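Side-chain contact in beta-glucoside phosphorylase BglX (Unidentified, PDB 5VQE), which probably cleaves beta-glucosides by phosphorolysis, as a glycoside hydrolase family 3 enzyme that holds a 2-fluoroglucose in its pocket: residues G336-H340 against E341-E345. Numbering follows the deposited sequence.
Sequences GLLTH and ERLDE
Thr339 caps the start of helix 340-356 by accepting the backbone N-H of Arg342 on its hydroxyl. The Thr339 OG1 to Arg342 N distance is 3.0 Å, and the N-H points at the oxygen at 154°. A chi1 of 68° sets Thr339 OG1 over the backbone, with the N and the carbonyl carbon on its two sides, which faces it to the Arg342 N-H. The CB of Thr339 also lies beside Glu341 OE1, whose chain bends back at chi2. A valine here has no hydroxyl and would probably leave the Arg342 N-H without its side-chain acceptor.

The Arg342 side chain starts beside this cap, and its tip reaches other partners. Arg342 CB lies 3.1 Å from Thr339 OG1. Arg342 CG packs on Leu338 CD1 at 4.0 Å, the two side chains crossing at a slant. Beyond CG the chain bends at chi2 (66°). NE then donates to the carbonyl O of Ile309, and NH2 forms a salt bridge with Asp314. Arg342 NH1 reaches Glu345 OE1 at 3.0 Å in another salt bridge, meeting it from above the carboxylate plane. Ile309 O and Asp314 tie the guanidinium to the end of helix 301-310 and the loop beyond, while Glu345 holds it along its own helix.

Leu338 CD2 meets Leu343 CD1 at 4.4 Å, and both leucines also touch Leu34 of helix 30-36. Thr339 O accepts Leu343 N at 2.9 Å, and His340 O accepts Asp344 N at 3.1 Å. The connection from helix 322-335 leaves through a Schellman motif at Gly336 and enters helix 340-356 at a threonine N-cap, within the family 3 N-terminal domain of the TIM-barrel clan.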
loop_
_atom_site.group_PDB
_atom_site.type_symbol
_atom_site.label_atom_id
_atom_site.label_comp_id
_atom_site.label_asym_id
_atom_site.label_seq_id
_atom_site.Cartn_x
_atom_site.Cartn_y
_atom_site.Cartn_z
ATOM N N GLY A 336 15.519 9.906 30.588
ATOM C CA GLY A 336 15.843 11.018 29.712
ATOM C C GLY A 336 16.108 10.688 28.254
ATOM O O GLY A 336 16.496 11.588 27.501
ATOM N N LEU A 337 15.939 9.437 27.823
ATOM C CA LEU A 337 15.956 9.172 26.385
ATOM C C LEU A 337 14.789 9.857 25.693
ATOM O O LEU A 337 14.884 10.231 24.517
ATOM C CB LEU A 337 15.909 7.669 26.113
ATOM C CG LEU A 337 17.250 6.957 25.951
ATOM C CD1 LEU A 337 18.279 7.415 26.968
ATOM C CD2 LEU A 337 17.013 5.468 26.068
ATOM N N LEU A 338 13.681 10.014 26.403
ATOM C CA LEU A 338 12.519 10.748 25.931
ATOM C C LEU A 338 12.210 11.813 26.968
ATOM O O LEU A 338 12.085 11.501 28.157
ATOM C CB LEU A 338 11.318 9.818 25.747
ATOM C CG LEU A 338 9.957 10.479 25.504
ATOM C CD1 LEU A 338 9.959 11.260 24.207
ATOM C CD2 LEU A 338 8.863 9.437 25.487
ATOM N N THR A 339 12.112 13.058 26.533
ATOM C CA THR A 339 11.824 14.130 27.471
ATOM C C THR A 339 10.323 14.251 27.705
ATOM O O THR A 339 9.503 13.921 26.840
ATOM C CB THR A 339 12.381 15.462 26.964
ATOM O OG1 THR A 339 11.656 15.873 25.804
ATOM C CG2 THR A 339 13.858 15.326 26.620
ATOM N N HIS A 340 9.969 14.707 28.907
ATOM C CA HIS A 340 8.570 14.968 29.224
ATOM C C HIS A 340 7.987 16.029 28.310
ATOM O O HIS A 340 6.784 16.015 28.026
ATOM C CB HIS A 340 8.431 15.410 30.682
ATOM C CG HIS A 340 8.650 14.307 31.665
ATOM N ND1 HIS A 340 7.610 13.632 32.266
ATOM C CD2 HIS A 340 9.786 13.746 32.135
ATOM C CE1 HIS A 340 8.098 12.708 33.073
ATOM N NE2 HIS A 340 9.416 12.756 33.012
ATOM N N GLU A 341 8.823 16.956 27.846
ATOM C CA GLU A 341 8.343 18.038 27.000
ATOM C C GLU A 341 8.037 17.534 25.593
ATOM O O GLU A 341 7.047 17.943 24.972
ATOM C CB GLU A 341 9.382 19.161 26.984
ATOM C CG GLU A 341 9.515 19.910 28.331
ATOM C CD GLU A 341 10.400 19.208 29.379
ATOM O OE1 GLU A 341 11.076 18.198 29.067
ATOM O OE2 GLU A 341 10.418 19.687 30.534
ATOM N N ARG A 342 8.861 16.621 25.087
ATOM C CA ARG A 342 8.593 16.011 23.793
ATOM C C ARG A 342 7.421 15.032 23.873
ATOM O O ARG A 342 6.634 14.914 22.927
ATOM C CB ARG A 342 9.864 15.330 23.304
ATOM C CG ARG A 342 9.736 14.575 22.018
ATOM C CD ARG A 342 9.452 15.428 20.796
ATOM N NE ARG A 342 8.857 14.539 19.807
ATOM C CZ ARG A 342 7.736 14.759 19.132
ATOM N NH1 ARG A 342 7.071 15.896 19.252
ATOM N NH2 ARG A 342 7.296 13.827 18.297
ATOM N N LEU A 343 7.288 14.319 24.992
ATOM C CA LEU A 343 6.120 13.464 25.187
ATOM C C LEU A 343 4.832 14.270 25.074
ATOM O O LEU A 343 3.892 13.869 24.378
ATOM C CB LEU A 343 6.198 12.771 26.547
ATOM C CG LEU A 343 4.979 11.946 26.952
ATOM C CD1 LEU A 343 4.745 10.817 25.960
ATOM C CD2 LEU A 343 5.162 11.384 28.354
ATOM N N ASP A 344 4.772 15.419 25.751
ATOM C CA ASP A 344 3.561 16.231 25.716
ATOM C C ASP A 344 3.278 16.749 24.316
ATOM O O ASP A 344 2.113 16.895 23.932
ATOM C CB ASP A 344 3.676 17.403 26.694
ATOM C CG ASP A 344 3.464 16.986 28.131
ATOM O OD1 ASP A 344 3.050 15.836 28.364
ATOM O OD2 ASP A 344 3.708 17.809 29.036
ATOM N N GLU A 345 4.324 17.028 23.544
ATOM C CA GLU A 345 4.137 17.565 22.203
ATOM C C GLU A 345 3.642 16.488 21.249
ATOM O O GLU A 345 2.790 16.745 20.391
ATOM C CB GLU A 345 5.452 18.173 21.720
ATOM C CG GLU A 345 5.359 18.939 20.423
ATOM C CD GLU A 345 6.705 19.459 19.973
ATOM O OE1 GLU A 345 7.694 18.692 20.043
ATOM O OE2 GLU A 345 6.780 20.636 19.564
HETATM O O HOH W 1 5.088 14.748 29.379
#